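Local coordinates for protein RhCC (Rhodococcus jostii, PDB 4U5R) that probably acts as a cofactor-independent oxygenase of the tautomerase superfamily, a trimer that can bind magnesium, at residues R36-V41 with K129-E134; S125-L130 with I138-A143. The protein carries 1 engineered substitution. All coordinates share one frame; numbering follows the deposited sequence.

Interaction 1. Residues R36-V41 with K129-E134; sequences RFYVVV and KLWAKE
W131 lays the CE3–CZ3 side of its six-membered ring against the outer ends of two aromatic rings, those of F37 and Y38. The contact joins the short 3-10 turn 36-38, which leads into strand 40-46 of the tautomerase beta-alpha-beta fold, to helix 126-134 near the C-terminus. F37 brings CZ to 3.6 Å from W131 CE3; with the ring planes at 40° and the centroids 6.0 Å apart, the pair is oblique, neither stacked nor T-shaped. The F37 edge also meets the helix backbone: W131 O lies in the plane of the F37 ring, 3.7 Å from its CE2. Y38 stands roughly at right angles to W131 and approaches through one edge: its CE1 is 3.8 Å from W131 CE3, and its OH 3.4 Å from the same carbon. F37 and Y38 start from different first torsions, chi1 69° and -77°, yet both rings reach W131 CE3. All three side chains are buried. The indole N-H is taken up outside the contact, W131 NE1 donating to I138 O, while W113 packs edge-to-face with Y38 and V53 of a second subunit packs on F37. Beside the aromatic cluster a water joins the two backbones, accepting from R36 N at 2.9 Å and lying 2.7 Å from A132 O.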
# COMPACT_ATOMS: atom_id res chain seq x y z
N ARG B 36 -3.56 4.70 -21.67
CA ARG B 36 -2.20 4.39 -21.27
C ARG B 36 -1.85 5.09 -19.97
O ARG B 36 -1.20 4.50 -19.10
CB ARG B 36 -1.21 4.78 -22.37
CG ARG B 36 -1.39 4.02 -23.66
CD ARG B 36 -0.45 4.57 -24.71
NE ARG B 36 0.92 4.48 -24.20
CZ ARG B 36 1.68 3.41 -24.34
NH1 ARG B 36 2.90 3.39 -23.84
NH2 ARG B 36 1.21 2.34 -24.99
N PHE B 37 -2.31 6.33 -19.81
CA PHE B 37 -1.90 7.12 -18.65
C PHE B 37 -2.49 6.63 -17.32
O PHE B 37 -2.04 7.10 -16.27
CB PHE B 37 -2.24 8.61 -18.84
CG PHE B 37 -3.71 8.91 -18.83
CD1 PHE B 37 -4.37 9.21 -17.65
CD2 PHE B 37 -4.41 8.94 -20.02
CE1 PHE B 37 -5.72 9.49 -17.66
CE2 PHE B 37 -5.77 9.23 -20.03
CZ PHE B 37 -6.42 9.51 -18.84
N TYR B 38 -3.49 5.74 -17.35
CA TYR B 38 -3.95 5.04 -16.13
C TYR B 38 -2.83 4.24 -15.48
O TYR B 38 -2.83 4.05 -14.26
CB TYR B 38 -5.11 4.07 -16.41
CG TYR B 38 -6.49 4.67 -16.59
CD1 TYR B 38 -6.67 6.04 -16.67
CD2 TYR B 38 -7.60 3.84 -16.68
CE1 TYR B 38 -7.94 6.57 -16.86
CE2 TYR B 38 -8.87 4.37 -16.85
CZ TYR B 38 -9.02 5.73 -16.95
OH TYR B 38 -10.28 6.24 -17.14
N VAL B 39 -1.89 3.76 -16.29
CA VAL B 39 -0.84 2.86 -15.78
C VAL B 39 0.34 3.65 -15.21
O VAL B 39 1.13 4.25 -15.94
CB VAL B 39 -0.34 1.90 -16.89
CG1 VAL B 39 0.51 0.80 -16.29
CG2 VAL B 39 -1.52 1.29 -17.63
N VAL B 40 0.45 3.62 -13.88
CA VAL B 40 1.49 4.34 -13.16
C VAL B 40 2.46 3.32 -12.57
O VAL B 40 2.06 2.35 -11.90
CB VAL B 40 0.89 5.23 -12.05
CG1 VAL B 40 1.98 5.84 -11.19
CG2 VAL B 40 -0.02 6.31 -12.66
N VAL B 41 3.75 3.52 -12.83
CA VAL B 41 4.79 2.65 -12.27
C VAL B 41 5.80 3.49 -11.50
O VAL B 41 6.47 4.39 -12.04
CB VAL B 41 5.52 1.83 -13.36
CG1 VAL B 41 6.55 0.92 -12.71
CG2 VAL B 41 4.56 1.00 -14.18
N LYS B 129 -13.03 5.32 -24.01
CA LYS B 129 -12.34 5.18 -25.29
C LYS B 129 -11.75 6.50 -25.78
O LYS B 129 -10.70 6.52 -26.41
CB LYS B 129 -13.29 4.62 -26.36
CG LYS B 129 -13.75 3.20 -26.10
CD LYS B 129 -14.63 2.72 -27.26
CE LYS B 129 -15.04 1.25 -27.11
NZ LYS B 129 -15.99 1.04 -25.99
N LEU B 130 -12.45 7.61 -25.51
CA LEU B 130 -11.96 8.94 -25.87
C LEU B 130 -10.73 9.34 -25.08
O LEU B 130 -9.75 9.86 -25.61
CB LEU B 130 -13.08 9.97 -25.64
CG LEU B 130 -12.86 11.37 -26.20
CD1 LEU B 130 -12.75 11.32 -27.72
CD2 LEU B 130 -14.00 12.29 -25.78
N TRP B 131 -10.79 9.09 -23.78
CA TRP B 131 -9.64 9.27 -22.92
C TRP B 131 -8.44 8.47 -23.40
O TRP B 131 -7.31 8.95 -23.36
CB TRP B 131 -9.99 8.89 -21.48
CG TRP B 131 -10.70 9.93 -20.69
CD1 TRP B 131 -11.53 10.92 -21.17
CD2 TRP B 131 -10.64 10.11 -19.28
NE1 TRP B 131 -11.99 11.69 -20.12
CE2 TRP B 131 -11.46 11.21 -18.95
CE3 TRP B 131 -9.98 9.43 -18.24
CZ2 TRP B 131 -11.63 11.66 -17.65
CZ3 TRP B 131 -10.16 9.86 -16.95
CH2 TRP B 131 -10.97 10.97 -16.66
N ALA B 132 -8.68 7.24 -23.87
CA ALA B 132 -7.59 6.39 -24.36
C ALA B 132 -6.99 6.95 -25.65
O ALA B 132 -5.77 7.07 -25.78
CB ALA B 132 -8.08 4.96 -24.56
N LYS B 133 -7.86 7.34 -26.58
CA LYS B 133 -7.42 7.87 -27.87
C LYS B 133 -6.61 9.16 -27.71
O LYS B 133 -5.58 9.36 -28.37
CB LYS B 133 -8.65 8.11 -28.77
CG LYS B 133 -8.33 8.50 -30.20
CD LYS B 133 -9.60 8.76 -31.00
CE LYS B 133 -10.40 9.91 -30.40
NZ LYS B 133 -9.61 11.18 -30.35
N GLU B 134 -7.08 10.04 -26.83
CA GLU B 134 -6.41 11.30 -26.58
C GLU B 134 -5.22 11.13 -25.67
O GLU B 134 -4.29 11.95 -25.67
CB GLU B 134 -7.39 12.30 -25.97
CG GLU B 134 -8.51 12.69 -26.89
CD GLU B 134 -8.04 13.62 -28.00
OE1 GLU B 134 -6.95 14.22 -27.84
OE2 GLU B 134 -8.75 13.73 -29.02
O HOH W 1 -4.03 5.56 -24.44

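Interaction 2. Residues S125-L130 with I138-A143; sequences SDMEKL and IPYDVA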
# COMPACT_ATOMS: atom_id res chain seq x y z
N SER B 125 -16.93 2.49 -21.86
CA SER B 125 -17.77 3.59 -22.34
C SER B 125 -17.08 4.38 -23.45
O SER B 125 -15.86 4.30 -23.64
CB SER B 125 -18.10 4.54 -21.19
OG SER B 125 -16.94 5.23 -20.76
N ASP B 126 -17.87 5.16 -24.18
CA ASP B 126 -17.34 6.03 -25.21
C ASP B 126 -16.33 7.02 -24.63
O ASP B 126 -15.30 7.27 -25.22
CB ASP B 126 -18.46 6.76 -25.94
CG ASP B 126 -19.30 5.83 -26.80
OD1 ASP B 126 -18.76 4.82 -27.30
OD2 ASP B 126 -20.50 6.09 -26.97
N MET B 127 -16.63 7.58 -23.46
CA MET B 127 -15.69 8.52 -22.86
C MET B 127 -14.38 7.82 -22.47
O MET B 127 -13.31 8.41 -22.61
CB MET B 127 -16.30 9.20 -21.63
CG MET B 127 -15.43 10.30 -21.02
SD MET B 127 -14.91 11.63 -22.13
CE MET B 127 -16.49 12.16 -22.80
N GLU B 128 -14.45 6.58 -22.00
CA GLU B 128 -13.20 5.89 -21.67
C GLU B 128 -12.37 5.70 -22.92
O GLU B 128 -11.16 5.91 -22.90
CB GLU B 128 -13.45 4.54 -21.00
CG GLU B 128 -12.14 3.84 -20.61
CD GLU B 128 -12.35 2.49 -19.98
OE1 GLU B 128 -12.76 1.56 -20.71
OE2 GLU B 128 -12.09 2.36 -18.77
N LYS B 129 -13.03 5.32 -24.01
CA LYS B 129 -12.34 5.18 -25.29
C LYS B 129 -11.75 6.50 -25.78
O LYS B 129 -10.70 6.52 -26.41
CB LYS B 129 -13.29 4.62 -26.36
CG LYS B 129 -13.75 3.20 -26.10
CD LYS B 129 -14.63 2.72 -27.26
CE LYS B 129 -15.04 1.25 -27.11
NZ LYS B 129 -15.99 1.04 -25.99
N LEU B 130 -12.45 7.61 -25.51
CA LEU B 130 -11.96 8.94 -25.87
C LEU B 130 -10.73 9.34 -25.08
O LEU B 130 -9.75 9.86 -25.61
CB LEU B 130 -13.08 9.97 -25.64
CG LEU B 130 -12.86 11.37 -26.20
CD1 LEU B 130 -12.75 11.32 -27.72
CD2 LEU B 130 -14.00 12.29 -25.78
N ILE B 138 -9.91 13.92 -20.09
CA ILE B 138 -10.69 15.02 -20.64
C ILE B 138 -11.90 15.33 -19.76
O ILE B 138 -12.71 14.45 -19.49
CB ILE B 138 -11.22 14.70 -22.07
CG1 ILE B 138 -10.09 14.25 -23.00
CG2 ILE B 138 -11.96 15.92 -22.63
CD1 ILE B 138 -9.21 15.36 -23.50
N PRO B 139 -12.01 16.58 -19.29
CA PRO B 139 -13.20 16.98 -18.54
C PRO B 139 -14.49 16.67 -19.30
O PRO B 139 -14.56 16.93 -20.51
CB PRO B 139 -13.03 18.48 -18.36
CG PRO B 139 -11.53 18.68 -18.37
CD PRO B 139 -11.02 17.67 -19.37
N TYR B 140 -15.47 16.10 -18.61
CA TYR B 140 -16.70 15.67 -19.26
C TYR B 140 -17.86 15.66 -18.28
O TYR B 140 -17.67 15.74 -17.05
CB TYR B 140 -16.52 14.27 -19.89
CG TYR B 140 -16.45 13.15 -18.88
CD1 TYR B 140 -15.30 12.93 -18.11
CD2 TYR B 140 -17.53 12.29 -18.69
CE1 TYR B 140 -15.25 11.91 -17.18
CE2 TYR B 140 -17.48 11.27 -17.76
CZ TYR B 140 -16.34 11.09 -17.01
OH TYR B 140 -16.31 10.07 -16.08
N ASP B 141 -19.07 15.59 -18.83
CA ASP B 141 -20.28 15.50 -18.04
C ASP B 141 -20.44 14.07 -17.55
O ASP B 141 -20.83 13.18 -18.31
CB ASP B 141 -21.50 15.92 -18.88
CG ASP B 141 -22.73 16.21 -18.03
OD1 ASP B 141 -23.12 15.35 -17.22
OD2 ASP B 141 -23.30 17.31 -18.17
N VAL B 142 -20.13 13.86 -16.28
CA VAL B 142 -20.13 12.52 -15.71
C VAL B 142 -21.50 11.86 -15.81
O VAL B 142 -21.61 10.71 -16.25
CB VAL B 142 -19.69 12.54 -14.23
CG1 VAL B 142 -19.71 11.13 -13.65
CG2 VAL B 142 -18.30 13.15 -14.10
N ALA B 143 -22.54 12.60 -15.44
CA ALA B 143 -23.90 12.08 -15.46
C ALA B 143 -24.36 11.74 -16.88
O ALA B 143 -24.98 10.70 -17.10
CB ALA B 143 -24.85 13.08 -14.82
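The first turn of helix 126-134 faces the extended stretch 138-141 that leads into helix 142-150, the backbones being closest at M127 and Y140, whose CA atoms are 8.1 Å apart. M127 covers one face of the Y140 ring: its CG sits 3.7 Å from the centroid of Y140, only 12° off the normal, a CH-pi contact. With CG anti to the backbone N (chi1 -174°), the methionine chain then bends at chi2 and chi3, carrying the sulfur off the ring centre and the methyl back toward the tyrosine's CB. This is a Met-aromatic contact of the oblique kind, with M127 SD 4.5 Å from the Y140 centroid and 33° off its normal. Separately, M127 CE packs on Y140 CB, 3.6 Å away. Near the C-terminus, at the surface of the chain, M127 packs helix 126-134 against the link to helix 142-150. Both helices have capped starts: D141 OD1 accepts from A144 N, and S125 is the N-cap of helix 126-134. At the outer end of the ring, Y140 OH bonds to V119 O. In the serine cap, E128 N donates to S125 OG over 3.1 Å.

In the fold
Helix 126-134 takes part in both contacts, and the two segments drawn from it share K129 and L130. Interaction 1 is buried, about 12 Å from the chain's centre to its own, and joins the helix to residues leading into an outer strand of the sheet within this chain; interaction 2 lies at the surface, its centre about 21 Å out, and spans a short sequence gap. Their chemistry differs accordingly: three buried aromatic rings, with a water bridging the backbones beside them, against a bent thioether chain over a single ring. The two centres are about 12 Å apart and the contacts meet directly, through the indole N-H of W131 and through packing of W131 CZ2 on Y140 CE1 (3.7 Å).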